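Local coordinates for isoaspartyl dipeptidase (PDB 7CDH), which probably hydrolyses isoaspartyl (beta-aspartyl) dipeptides at a two-zinc centre, as an M38 metallopeptidase linked to protein repair in a thermophilic bacterium, at residues L51-G56 and G344-G349; H61-G66 and V94-T99; Y130-V135 and R163-T168; V154-I159 and N193-S198; I245-L250 and D278-S283. All blocks are in the same frame, centred on the assembly; numbering follows the deposited sequence.

The five contacts show how one chain builds a TIM-barrel active site and ties distant parts of its sequence together. Interaction 1 joins residues 51-56 to 344-349, and the other four fall between them in sequence. Interaction 2 comes first; interactions 3 and 4 then alternate along the chain, and interaction 5 follows. Interactions 2 and 4 share a curled sheet and one zinc ion, their centres about 12 Å apart. Interaction 3 lies about 9 Å from interaction 4, centre to centre, where another subunit packs. Interaction 5 supplies two further parallel strands. Interactions 2 to 5 thus gather at or near the zinc site, whereas interaction 1 lies away from it, its centre about 39 Å from that of interaction 3.

Interaction 1 of 5, residues L51-G56 and G344-G349; sequences LLLLPG and GKIAKG
Ile346 reaches across to Leu53, Leu54 and Pro55, and its side chain carries most of the contact between residues 51-56 and 344-349. From CB the chain divides. CG2 lies anti to the backbone N, while CG1, anti to the carbonyl carbon (chi1 -45°), is the branch that points to the strand. There CG1 meets the proline, 4.0 Å from Pro55 N and 4.1 Å from Pro55 CG. The extended second torsion then carries the tip farther along the strand, where Ile346 CD1 packs 3.7 Å from Leu53 CG and at much the same distance from Leu53 CD2. The same methyl group sits 3.6 Å from the carbonyl oxygen Leu54 O, so it touches backbone as well as side chain.

Pro55 meets the start of the other segment with its ring: Pro55 CG is 3.5 Å from Gly344 O. Gly344 has a positive phi of 82°, which favours glycine. Beyond the ring, a single water joins the two backbones, accepting from Gly344 N at 3.1 Å and donating to Gly56 O.

Around this pair, Leu53 and Ile346 both lean on Phe354 of strand 354-358, which is antiparallel to strand 51-59. No direct hydrogen bond links the two segments. The contact therefore depends on the fit of branched and cyclic hydrocarbon, with its one polar link relayed through water.

Interaction 2 of 5, residues H61-G66 and V94-T99; sequences HVHITG and VGCLGT. With ZN (zinc ion), chain L.
His61 and His63 bind one zinc ion in common, and Cys96 SG lies close to both rings. Metal bonds come first: His61 NE2 is 2.1 Å from the zinc and His63 NE2 is 2.3 Å from it, with Glu156 and Asp285 completing the site. Sulfur-aromatic contacts form the second group. Cys96 SG stands over one face of the His61 ring, 4.0 Å from its centroid, and approaches the His63 ring obliquely.

Hydrogen bonds give the pair its register. In the parallel bridge of Val62 with Gly95, Val62 N donates to Val94 O at 3.0 Å and Cys96 N donates to Val62 O. His63 ND1 donates a hydrogen bond to Cys96 O at 3.2 Å, from above the carbonyl plane, a modest bond that nevertheless limits rotation of the ligand ring. A water links Thr65 N to the same carbonyl oxygen. His61 ND1 is held from another strand, by Asn193 OD1.

Ile64 packs on Gly95, its CG2 4.1 Å from Gly95 CA; the lack of a side chain at Gly95 lets Ile64 lie against the backbone. On the far side Ile64 rests on Leu109 and Ala113 of helix 106-118, while strand 122-127 flanks strand 90-95 and touches Val94 and Cys96 through Tyr126.

Interaction 3 of 5, residues Y130-V135 and R163-T168; sequences YRVPPV and RSSQPT
Ser165 and Val132 make the direct hydrogen bond of this contact. Ser165 OG donates to Val132 O at 2.7 Å, in the carbonyl plane and on a lone pair. The hydroxyl gets there because OG lies between the backbone N and the carbonyl carbon (chi1 69°), which turns it to the facing loop. A second polar link passes through water, which accepts from Ser165 N and donates to Tyr130 O. Within its own loop, Ser164 OG accepts from Gln166 N at 3.0 Å, an ST turn that shapes the segment.

At the other end a phenol hydroxyl meets a guanidinium. Tyr130 OH stands 3.7 Å above one face of the Arg163 guanidinium, offset toward its rim, and the two planes are turned 71° apart. Arg163 takes its strong partners elsewhere, in salt bridges with Asp161 and Glu70. A leucine at Tyr130 would remove the hydroxyl and ring, and would probably leave the Arg163 face without its polar neighbour and the His195 ring without its aromatic one.

Apolar packing is supplied by Val132, whose CB lies 3.8 Å from Pro167 CB, the two side chains meeting at about a right angle. Arg131 CG touches Ser165 CB at 3.8 Å, whereas its charged end forms a salt bridge with Asp178 of the second subunit.

The Tyr130 side chain comes within about 3 Å of a zinc ion, nearest atoms. Loops that follow barrel strands and reach the metal centre, as these follow strands 122-127 and 151-159, are typical of the TIM-barrel amidohydrolases; here they also face a neighbouring subunit.

Interaction 4 of 5, residues V154-I159 and N193-S198; sequences VGEIAI and NFHVGS. With ZN (zinc ion), chain K; ZN (zinc ion), chain L.
Glu156 and His195 meet at zinc. The carboxylate of Glu156 bridges the metals: Glu156 OE2 is 2.0 Å from one zinc ion, while Glu156 OE1 binds the second together with His195 ND1, which lies 2.1 Å from that ion. His224 completes the second site. Glu156 OE1 comes to the edge of the His195 ring, in its plane, and the two atoms OE1 and ND1 bind the same ion. At the other end of the ring, His195 NE2 is hydrogen-bonded to Asp161, a second-shell partner which, with the metal bond, probably fixes the ring's rotation.

Backbone bonds tie the strands in parallel. Asn193 N donates to Val154 O at 3.0 Å, Ile157 N to Asn193 O at 2.9 Å, and Ile159 N to His195 O, nearly along the C=O axis. Gly197 N closes the ladder on Ile159 O. These are neighbouring strands of a beta-alpha-beta unit, with helix 169-186 between them, in the TIM barrel of the amidohydrolases. A glutamate here bridges the metals where many of that superfamily use a carboxylated lysine.

On the barrel's inner face, Asn193 OD1 lies 3.3 Å from Glu156 CB, while Asn193 ND2 bonds to Tyr221 O.

The opposite face is hydrocarbon. Ile159 CD1 packs 4.0 Å from Phe194 CB and 3.9 Å from Val196 CG2. An alanine at Ile159 would probably open a gap beside Phe194 CB and Val196 CG2. Outside them, Leu206 of helix 204-212 touches both Ile159 and Phe194.

Interaction 5 of 5, residues I245-L250 and D278-S283; sequences IDLTAL and DNVTIS
Strands 245-248 and 280-283 run parallel as neighbours in the barrel, with helix 264-273 between them in sequence, and Asp246 on the first faces Thr281 and Ser283 on the second. Thr281 OG1 donates to Asp246 OD1 at 2.7 Å, meeting it on the anti side and 21° out of the carboxylate plane. Ser283 OG lies against Asp246 OD2, but the modelled distance is too short to be trusted and the detail of that pairing is doubtful. CG of Asp246 stands anti to its backbone N (chi1 -175°), which lays the carboxylate across the neighbouring strand. Thr223 and Tyr221 add hydrogen bonds to Asp246 OD2 and Thr281 OG1, so this buried carboxylate sits in a polar network.

The backbones alternate as donors. Ile245 N donates to Asn279 O at 3.0 Å, Thr281 N to Ile245 O at 2.9 Å, and Leu247 N to Thr281 O at 3.0 Å. Farther on, Ala249 N donates to Ser283 O at 2.8 Å.

On the other face hydrocarbon takes over: Leu247 CD1 lies 3.6 Å from Val280 CG1, and helix 264-273 touches both residues. Near the metal end a water connects Thr248 OG1 with Ser283 OG, and Thr248 OG1 is also hydrogen-bonded to the zinc ligand His224.

Polar side chains inward and aliphatic ones toward the helices are as expected for a TIM barrel whose active site lies at the C-terminal ends of its strands, and Asp285, another zinc ligand, follows two residues after Ser283.

Interaction 1 of 5, residues L51-G56 and G344-G349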
# COMPACT_ATOMS: atom_id res chain seq x y z
N LEU A 51 -44.79 -34.09 -24.74
CA LEU A 51 -43.81 -33.43 -23.83
C LEU A 51 -44.53 -32.56 -22.79
O LEU A 51 -45.58 -31.97 -23.09
CB LEU A 51 -42.81 -32.61 -24.64
CG LEU A 51 -42.14 -33.31 -25.83
CD1 LEU A 51 -41.16 -32.38 -26.53
CD2 LEU A 51 -41.45 -34.61 -25.44
N LEU A 52 -43.93 -32.50 -21.60
CA LEU A 52 -44.19 -31.49 -20.55
C LEU A 52 -43.22 -30.33 -20.80
O LEU A 52 -42.03 -30.61 -21.07
CB LEU A 52 -43.95 -32.13 -19.17
CG LEU A 52 -44.40 -33.58 -19.00
CD1 LEU A 52 -44.20 -34.07 -17.58
CD2 LEU A 52 -45.85 -33.75 -19.40
N LEU A 53 -43.73 -29.09 -20.78
CA LEU A 53 -42.96 -27.82 -20.78
C LEU A 53 -42.82 -27.33 -19.32
O LEU A 53 -43.86 -27.04 -18.69
CB LEU A 53 -43.67 -26.78 -21.64
CG LEU A 53 -42.95 -25.43 -21.74
CD1 LEU A 53 -41.71 -25.55 -22.62
CD2 LEU A 53 -43.85 -24.33 -22.26
N LEU A 54 -41.58 -27.23 -18.85
CA LEU A 54 -41.19 -26.83 -17.47
C LEU A 54 -40.40 -25.51 -17.55
O LEU A 54 -39.87 -25.12 -18.59
CB LEU A 54 -40.34 -27.94 -16.85
CG LEU A 54 -41.05 -29.17 -16.26
CD1 LEU A 54 -42.21 -29.65 -17.11
CD2 LEU A 54 -40.08 -30.32 -16.05
N PRO A 55 -40.27 -24.76 -16.43
CA PRO A 55 -39.35 -23.64 -16.40
C PRO A 55 -37.93 -24.22 -16.38
O PRO A 55 -37.75 -25.27 -15.80
CB PRO A 55 -39.68 -22.92 -15.09
CG PRO A 55 -40.95 -23.60 -14.57
CD PRO A 55 -40.90 -25.00 -15.13
N GLY A 56 -36.96 -23.55 -17.01
CA GLY A 56 -35.55 -23.99 -16.95
C GLY A 56 -35.11 -24.07 -15.50
O GLY A 56 -35.51 -23.20 -14.70
N GLY A 344 -37.81 -19.00 -13.41
CA GLY A 344 -38.53 -20.04 -12.62
C GLY A 344 -40.04 -20.07 -12.88
O GLY A 344 -40.71 -20.97 -12.33
N LYS A 345 -40.55 -19.15 -13.69
CA LYS A 345 -41.99 -19.00 -13.99
C LYS A 345 -42.21 -18.95 -15.51
O LYS A 345 -41.62 -18.08 -16.16
CB LYS A 345 -42.54 -17.74 -13.32
CG LYS A 345 -44.05 -17.73 -13.10
CD LYS A 345 -44.48 -17.22 -11.74
CE LYS A 345 -44.44 -15.71 -11.63
NZ LYS A 345 -45.76 -15.14 -11.96
N ILE A 346 -43.06 -19.82 -16.04
CA ILE A 346 -43.61 -19.66 -17.41
C ILE A 346 -44.83 -18.75 -17.31
O ILE A 346 -45.84 -19.21 -16.78
CB ILE A 346 -43.95 -20.99 -18.07
CG1 ILE A 346 -42.84 -22.02 -17.88
CG2 ILE A 346 -44.27 -20.73 -19.53
CD1 ILE A 346 -42.82 -23.12 -18.91
N ALA A 347 -44.70 -17.52 -17.80
CA ALA A 347 -45.70 -16.45 -17.66
C ALA A 347 -45.26 -15.22 -18.47
O ALA A 347 -44.07 -15.11 -18.77
CB ALA A 347 -45.88 -16.10 -16.21
N LYS A 348 -46.21 -14.37 -18.84
CA LYS A 348 -46.00 -13.19 -19.71
C LYS A 348 -44.92 -12.33 -19.05
O LYS A 348 -45.05 -12.08 -17.83
CB LYS A 348 -47.34 -12.45 -19.87
CG LYS A 348 -47.46 -11.52 -21.06
CD LYS A 348 -48.76 -10.75 -21.08
CE LYS A 348 -48.62 -9.31 -21.52
NZ LYS A 348 -49.66 -8.46 -20.90
N GLY A 349 -43.88 -11.95 -19.81
CA GLY A 349 -42.85 -10.98 -19.37
C GLY A 349 -41.66 -11.61 -18.65
O GLY A 349 -40.62 -10.96 -18.57
O HOH W 1 -36.00 -20.82 -15.16

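Interaction 2 of 5, residues H61-G66 and V94-T99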
# COMPACT_ATOMS: atom_id res chain seq x y z
N HIS A 61 -25.66 -23.15 -6.89
CA HIS A 61 -24.33 -23.44 -6.29
C HIS A 61 -23.51 -24.39 -7.19
O HIS A 61 -23.63 -25.62 -7.02
CB HIS A 61 -24.55 -23.98 -4.89
CG HIS A 61 -23.28 -24.20 -4.17
ND1 HIS A 61 -22.76 -23.27 -3.30
CD2 HIS A 61 -22.39 -25.21 -4.23
CE1 HIS A 61 -21.63 -23.72 -2.83
NE2 HIS A 61 -21.35 -24.89 -3.41
N VAL A 62 -22.72 -23.82 -8.11
CA VAL A 62 -21.83 -24.57 -9.06
C VAL A 62 -20.41 -23.98 -9.06
O VAL A 62 -20.24 -22.77 -9.17
CB VAL A 62 -22.41 -24.57 -10.47
CG1 VAL A 62 -21.55 -25.36 -11.43
CG2 VAL A 62 -23.82 -25.11 -10.46
N HIS A 63 -19.41 -24.83 -8.92
CA HIS A 63 -17.99 -24.43 -9.06
C HIS A 63 -17.68 -24.39 -10.53
O HIS A 63 -17.01 -25.28 -10.95
CB HIS A 63 -17.10 -25.35 -8.24
CG HIS A 63 -17.39 -25.21 -6.78
ND1 HIS A 63 -17.03 -24.11 -6.07
CD2 HIS A 63 -18.06 -26.01 -5.92
CE1 HIS A 63 -17.42 -24.25 -4.81
NE2 HIS A 63 -18.06 -25.40 -4.68
N ILE A 64 -18.18 -23.39 -11.26
CA ILE A 64 -18.07 -23.33 -12.74
C ILE A 64 -16.60 -23.34 -13.21
O ILE A 64 -16.36 -23.82 -14.37
CB ILE A 64 -18.84 -22.12 -13.28
CG1 ILE A 64 -18.30 -20.76 -12.82
CG2 ILE A 64 -20.31 -22.28 -12.95
CD1 ILE A 64 -19.06 -19.57 -13.48
N THR A 65 -15.63 -22.87 -12.41
CA THR A 65 -14.21 -22.82 -12.86
C THR A 65 -13.46 -24.09 -12.46
O THR A 65 -12.31 -24.24 -12.86
CB THR A 65 -13.45 -21.60 -12.34
OG1 THR A 65 -13.30 -21.72 -10.93
CG2 THR A 65 -14.13 -20.31 -12.72
N GLY A 66 -14.10 -25.00 -11.75
CA GLY A 66 -13.43 -26.14 -11.12
C GLY A 66 -13.25 -25.88 -9.65
O GLY A 66 -13.27 -24.72 -9.24
N VAL A 94 -25.34 -20.27 -10.69
CA VAL A 94 -24.68 -19.30 -9.79
C VAL A 94 -23.37 -19.93 -9.39
O VAL A 94 -23.41 -21.01 -8.73
CB VAL A 94 -25.53 -18.94 -8.57
CG1 VAL A 94 -24.90 -17.76 -7.85
CG2 VAL A 94 -26.96 -18.58 -8.95
N GLY A 95 -22.27 -19.29 -9.84
CA GLY A 95 -20.89 -19.79 -9.70
C GLY A 95 -20.23 -19.19 -8.48
O GLY A 95 -20.39 -17.98 -8.24
N CYS A 96 -19.49 -20.00 -7.73
CA CYS A 96 -18.67 -19.51 -6.61
C CYS A 96 -17.31 -20.22 -6.60
O CYS A 96 -17.14 -21.22 -7.34
CB CYS A 96 -19.40 -19.75 -5.31
SG CYS A 96 -19.81 -21.49 -5.04
N LEU A 97 -16.43 -19.76 -5.70
CA LEU A 97 -15.19 -20.46 -5.30
C LEU A 97 -15.41 -21.23 -4.00
O LEU A 97 -16.33 -20.90 -3.23
CB LEU A 97 -14.06 -19.45 -5.09
CG LEU A 97 -13.80 -18.51 -6.25
CD1 LEU A 97 -12.66 -17.57 -5.91
CD2 LEU A 97 -13.49 -19.31 -7.50
N GLY A 98 -14.51 -22.17 -3.72
CA GLY A 98 -14.62 -23.07 -2.56
C GLY A 98 -13.40 -23.01 -1.68
O GLY A 98 -12.92 -21.94 -1.41
N THR A 99 -12.92 -24.14 -1.22
CA THR A 99 -11.75 -24.22 -0.30
C THR A 99 -10.60 -23.38 -0.83
O THR A 99 -10.04 -22.64 -0.04
CB THR A 99 -11.31 -25.67 -0.12
OG1 THR A 99 -12.53 -26.37 0.12
CG2 THR A 99 -10.36 -25.81 1.04
ZN ZN L . -19.53 -25.83 -2.93
O HOH W 2 -15.65 -22.15 -9.52

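Interaction 3 of 5, residues Y130-V135 and R163-T168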
# COMPACT_ATOMS: atom_id res chain seq x y z
N TYR A 130 -14.36 -19.70 0.61
CA TYR A 130 -14.49 -20.29 1.96
C TYR A 130 -13.93 -19.32 3.00
O TYR A 130 -14.54 -19.14 4.04
CB TYR A 130 -13.73 -21.60 2.12
CG TYR A 130 -14.47 -22.88 1.83
CD1 TYR A 130 -15.47 -22.98 0.86
CD2 TYR A 130 -14.11 -24.04 2.51
CE1 TYR A 130 -16.10 -24.18 0.59
CE2 TYR A 130 -14.76 -25.24 2.27
CZ TYR A 130 -15.74 -25.32 1.30
OH TYR A 130 -16.31 -26.55 1.08
N ARG A 131 -12.75 -18.78 2.73
CA ARG A 131 -11.93 -18.13 3.77
C ARG A 131 -12.50 -16.77 4.14
O ARG A 131 -12.91 -16.02 3.27
CB ARG A 131 -10.51 -17.95 3.28
CG ARG A 131 -9.62 -17.29 4.32
CD ARG A 131 -8.19 -17.52 3.94
NE ARG A 131 -7.30 -16.99 4.94
CZ ARG A 131 -6.94 -15.72 5.04
NH1 ARG A 131 -7.41 -14.81 4.20
NH2 ARG A 131 -6.12 -15.39 6.02
N VAL A 132 -12.49 -16.47 5.42
CA VAL A 132 -12.70 -15.12 6.00
C VAL A 132 -11.32 -14.62 6.45
O VAL A 132 -10.61 -15.39 7.11
CB VAL A 132 -13.70 -15.22 7.15
CG1 VAL A 132 -13.69 -13.98 8.01
CG2 VAL A 132 -15.09 -15.54 6.63
N PRO A 133 -10.86 -13.39 6.10
CA PRO A 133 -11.59 -12.40 5.33
C PRO A 133 -11.66 -12.73 3.84
O PRO A 133 -10.71 -13.28 3.28
CB PRO A 133 -10.74 -11.10 5.48
CG PRO A 133 -9.35 -11.57 5.68
CD PRO A 133 -9.48 -12.92 6.39
N PRO A 134 -12.76 -12.40 3.14
CA PRO A 134 -13.01 -12.95 1.82
C PRO A 134 -12.22 -12.23 0.72
O PRO A 134 -12.06 -11.05 0.87
CB PRO A 134 -14.52 -12.74 1.63
CG PRO A 134 -14.80 -11.52 2.44
CD PRO A 134 -13.89 -11.62 3.64
N VAL A 135 -11.77 -12.98 -0.29
CA VAL A 135 -11.11 -12.46 -1.52
C VAL A 135 -12.14 -11.57 -2.21
O VAL A 135 -13.34 -11.86 -2.09
CB VAL A 135 -10.68 -13.59 -2.47
CG1 VAL A 135 -9.53 -14.40 -1.92
CG2 VAL A 135 -11.86 -14.52 -2.86
N ARG A 163 -12.18 -26.95 7.18
CA ARG A 163 -11.53 -26.12 6.13
C ARG A 163 -11.88 -24.63 6.28
O ARG A 163 -11.43 -23.79 5.42
CB ARG A 163 -11.94 -26.61 4.74
CG ARG A 163 -11.49 -28.04 4.42
CD ARG A 163 -12.40 -28.62 3.34
NE ARG A 163 -13.69 -28.99 3.92
CZ ARG A 163 -14.71 -29.52 3.25
NH1 ARG A 163 -14.63 -29.75 1.95
NH2 ARG A 163 -15.82 -29.84 3.90
N SER A 164 -12.60 -24.26 7.34
CA SER A 164 -12.98 -22.85 7.58
C SER A 164 -11.73 -22.06 8.01
O SER A 164 -10.70 -22.68 8.32
CB SER A 164 -14.08 -22.75 8.60
OG SER A 164 -13.53 -22.74 9.90
N SER A 165 -11.80 -20.75 8.02
CA SER A 165 -10.70 -19.94 8.56
C SER A 165 -11.04 -19.58 10.00
O SER A 165 -10.47 -18.65 10.53
CB SER A 165 -10.47 -18.75 7.73
OG SER A 165 -11.56 -17.84 7.82
N GLN A 166 -11.96 -20.33 10.61
CA GLN A 166 -12.42 -20.15 12.01
C GLN A 166 -12.87 -18.70 12.20
O GLN A 166 -12.39 -17.99 13.07
CB GLN A 166 -11.34 -20.61 12.99
CG GLN A 166 -10.94 -22.08 12.86
CD GLN A 166 -12.07 -23.05 13.14
OE1 GLN A 166 -12.95 -22.80 13.97
NE2 GLN A 166 -12.08 -24.17 12.42
N PRO A 167 -13.85 -18.22 11.42
CA PRO A 167 -14.29 -16.83 11.54
C PRO A 167 -15.09 -16.59 12.82
O PRO A 167 -15.84 -17.46 13.24
CB PRO A 167 -15.25 -16.67 10.35
CG PRO A 167 -15.81 -18.07 10.16
CD PRO A 167 -14.62 -18.97 10.42
N THR A 168 -14.94 -15.40 13.39
CA THR A 168 -15.72 -14.94 14.57
C THR A 168 -17.09 -14.44 14.13
O THR A 168 -17.25 -14.10 12.95
CB THR A 168 -14.99 -13.81 15.31
OG1 THR A 168 -14.92 -12.65 14.46
CG2 THR A 168 -13.61 -14.25 15.75
O HOH W 3 -14.25 -19.63 6.75

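Interaction 4 of 5, residues V154-I159 and N193-S198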
# COMPACT_ATOMS: atom_id res chain seq x y z
N VAL A 154 -21.83 -12.95 -1.49
CA VAL A 154 -20.52 -13.46 -1.04
C VAL A 154 -20.73 -14.90 -0.63
O VAL A 154 -21.79 -15.22 -0.12
CB VAL A 154 -19.96 -12.64 0.13
CG1 VAL A 154 -20.85 -12.75 1.36
CG2 VAL A 154 -18.51 -13.04 0.44
N GLY A 155 -19.77 -15.75 -0.94
CA GLY A 155 -19.90 -17.20 -0.75
C GLY A 155 -18.79 -17.93 -1.48
O GLY A 155 -18.11 -17.33 -2.30
N GLU A 156 -18.62 -19.22 -1.13
CA GLU A 156 -19.36 -19.79 -0.02
C GLU A 156 -18.48 -19.72 1.24
O GLU A 156 -17.44 -20.35 1.27
CB GLU A 156 -19.87 -21.20 -0.35
CG GLU A 156 -18.87 -22.09 -1.02
CD GLU A 156 -19.18 -23.58 -1.10
OE1 GLU A 156 -19.94 -24.14 -0.24
OE2 GLU A 156 -18.68 -24.17 -2.09
N ILE A 157 -18.90 -18.95 2.23
CA ILE A 157 -18.17 -18.75 3.51
C ILE A 157 -18.33 -20.01 4.35
O ILE A 157 -19.45 -20.42 4.57
CB ILE A 157 -18.72 -17.51 4.22
CG1 ILE A 157 -18.45 -16.27 3.37
CG2 ILE A 157 -18.17 -17.39 5.62
CD1 ILE A 157 -19.02 -15.02 3.98
N ALA A 158 -17.24 -20.64 4.75
CA ALA A 158 -17.26 -21.88 5.54
C ALA A 158 -17.45 -21.51 7.00
O ALA A 158 -16.73 -20.65 7.51
CB ALA A 158 -16.01 -22.69 5.33
N ILE A 159 -18.39 -22.21 7.64
CA ILE A 159 -18.60 -22.22 9.12
C ILE A 159 -18.73 -23.68 9.53
O ILE A 159 -19.15 -24.49 8.69
CB ILE A 159 -19.85 -21.40 9.47
CG1 ILE A 159 -21.05 -21.87 8.64
CG2 ILE A 159 -19.57 -19.92 9.27
CD1 ILE A 159 -22.38 -21.42 9.16
N ASN A 193 -23.92 -16.91 1.19
CA ASN A 193 -24.01 -18.38 1.09
C ASN A 193 -23.01 -18.96 2.09
O ASN A 193 -21.80 -18.65 1.98
CB ASN A 193 -23.82 -18.82 -0.36
CG ASN A 193 -23.84 -20.32 -0.57
OD1 ASN A 193 -23.01 -20.85 -1.30
ND2 ASN A 193 -24.82 -20.99 -0.02
N PHE A 194 -23.50 -19.72 3.06
CA PHE A 194 -22.67 -20.38 4.10
C PHE A 194 -22.48 -21.82 3.67
O PHE A 194 -23.49 -22.52 3.51
CB PHE A 194 -23.32 -20.32 5.47
CG PHE A 194 -23.42 -18.93 6.01
CD1 PHE A 194 -22.32 -18.30 6.55
CD2 PHE A 194 -24.60 -18.22 5.92
CE1 PHE A 194 -22.41 -17.00 7.03
CE2 PHE A 194 -24.69 -16.92 6.39
CZ PHE A 194 -23.59 -16.31 6.95
N HIS A 195 -21.22 -22.23 3.46
CA HIS A 195 -20.85 -23.66 3.50
C HIS A 195 -20.93 -24.12 4.95
O HIS A 195 -20.15 -23.62 5.79
CB HIS A 195 -19.47 -23.89 2.92
CG HIS A 195 -18.95 -25.25 3.22
ND1 HIS A 195 -19.05 -26.27 2.30
CD2 HIS A 195 -18.39 -25.76 4.34
CE1 HIS A 195 -18.52 -27.37 2.85
NE2 HIS A 195 -18.10 -27.08 4.11
N VAL A 196 -21.85 -25.03 5.26
CA VAL A 196 -21.95 -25.55 6.64
C VAL A 196 -21.34 -26.94 6.69
O VAL A 196 -21.84 -27.84 6.00
CB VAL A 196 -23.39 -25.57 7.17
CG1 VAL A 196 -23.38 -26.00 8.63
CG2 VAL A 196 -24.07 -24.22 6.99
N GLY A 197 -20.30 -27.10 7.49
CA GLY A 197 -19.63 -28.39 7.67
C GLY A 197 -20.36 -29.21 8.71
O GLY A 197 -21.53 -28.92 8.97
N SER A 198 -19.69 -30.19 9.29
CA SER A 198 -20.31 -31.18 10.18
C SER A 198 -20.00 -30.83 11.63
O SER A 198 -20.34 -31.62 12.50
CB SER A 198 -19.82 -32.54 9.80
OG SER A 198 -18.41 -32.51 9.72
ZN ZN K . -19.57 -26.31 0.25
ZN ZN L . -19.53 -25.83 -2.93

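Interaction 5 of 5, residues I245-L250 and D278-S283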
# COMPACT_ATOMS: atom_id res chain seq x y z
N ILE A 245 -33.09 -22.59 3.01
CA ILE A 245 -31.93 -23.50 3.17
C ILE A 245 -31.72 -24.19 1.82
O ILE A 245 -32.69 -24.28 1.06
CB ILE A 245 -32.16 -24.48 4.33
CG1 ILE A 245 -33.26 -25.50 4.04
CG2 ILE A 245 -32.45 -23.70 5.60
CD1 ILE A 245 -33.48 -26.53 5.14
N ASP A 246 -30.48 -24.62 1.55
CA ASP A 246 -30.06 -25.34 0.32
C ASP A 246 -29.58 -26.71 0.75
O ASP A 246 -28.93 -26.83 1.78
CB ASP A 246 -28.97 -24.60 -0.46
CG ASP A 246 -28.62 -25.28 -1.79
OD1 ASP A 246 -29.54 -25.50 -2.58
OD2 ASP A 246 -27.43 -25.59 -2.01
N LEU A 247 -29.98 -27.72 0.00
CA LEU A 247 -29.65 -29.14 0.23
C LEU A 247 -28.83 -29.58 -0.97
O LEU A 247 -29.17 -29.22 -2.13
CB LEU A 247 -30.95 -29.96 0.31
CG LEU A 247 -32.05 -29.42 1.23
CD1 LEU A 247 -33.32 -30.28 1.14
CD2 LEU A 247 -31.57 -29.34 2.67
N THR A 248 -27.77 -30.33 -0.74
CA THR A 248 -26.94 -30.79 -1.88
C THR A 248 -27.72 -31.91 -2.55
O THR A 248 -28.02 -32.93 -1.89
CB THR A 248 -25.53 -31.18 -1.43
OG1 THR A 248 -24.99 -30.06 -0.73
CG2 THR A 248 -24.68 -31.54 -2.62
N ALA A 249 -28.05 -31.71 -3.81
CA ALA A 249 -28.69 -32.73 -4.67
C ALA A 249 -28.01 -34.09 -4.50
O ALA A 249 -26.78 -34.15 -4.32
CB ALA A 249 -28.65 -32.28 -6.11
N LEU A 250 -28.80 -35.15 -4.60
CA LEU A 250 -28.31 -36.54 -4.73
C LEU A 250 -27.56 -36.62 -6.07
O LEU A 250 -28.10 -36.12 -7.07
CB LEU A 250 -29.50 -37.49 -4.67
CG LEU A 250 -29.27 -38.76 -3.86
CD1 LEU A 250 -29.11 -38.42 -2.40
CD2 LEU A 250 -30.42 -39.73 -4.09
N ASP A 278 -41.49 -24.46 0.55
CA ASP A 278 -41.27 -23.11 -0.05
C ASP A 278 -39.89 -22.58 0.41
O ASP A 278 -39.38 -21.65 -0.22
CB ASP A 278 -42.43 -22.16 0.25
CG ASP A 278 -43.69 -22.41 -0.58
OD1 ASP A 278 -43.62 -23.19 -1.56
OD2 ASP A 278 -44.76 -21.83 -0.25
N ASN A 279 -39.28 -23.21 1.41
CA ASN A 279 -38.09 -22.65 2.07
C ASN A 279 -36.89 -23.52 1.69
O ASN A 279 -35.90 -23.48 2.38
CB ASN A 279 -38.34 -22.55 3.58
CG ASN A 279 -39.52 -21.66 3.88
OD1 ASN A 279 -40.66 -22.04 3.61
ND2 ASN A 279 -39.26 -20.46 4.38
N VAL A 280 -36.97 -24.29 0.62
CA VAL A 280 -35.96 -25.33 0.35
C VAL A 280 -35.49 -25.17 -1.08
O VAL A 280 -36.35 -24.96 -1.94
CB VAL A 280 -36.53 -26.73 0.61
CG1 VAL A 280 -35.65 -27.79 -0.05
CG2 VAL A 280 -36.63 -26.97 2.09
N THR A 281 -34.18 -25.15 -1.29
CA THR A 281 -33.59 -25.23 -2.65
C THR A 281 -32.72 -26.49 -2.67
O THR A 281 -32.40 -26.97 -1.60
CB THR A 281 -32.84 -23.95 -3.06
OG1 THR A 281 -31.71 -23.86 -2.21
CG2 THR A 281 -33.67 -22.69 -2.96
N ILE A 282 -32.42 -26.99 -3.85
CA ILE A 282 -31.29 -27.94 -4.04
C ILE A 282 -30.26 -27.35 -5.02
O ILE A 282 -30.59 -26.46 -5.87
CB ILE A 282 -31.83 -29.30 -4.51
CG1 ILE A 282 -32.54 -29.21 -5.86
CG2 ILE A 282 -32.71 -29.90 -3.43
CD1 ILE A 282 -32.75 -30.55 -6.52
N SER A 283 -29.03 -27.87 -4.91
CA SER A 283 -27.89 -27.47 -5.77
C SER A 283 -26.98 -28.68 -6.03
O SER A 283 -26.88 -29.58 -5.15
CB SER A 283 -27.15 -26.32 -5.13
OG SER A 283 -26.51 -26.73 -3.92
O HOH W 4 -24.85 -27.98 -2.31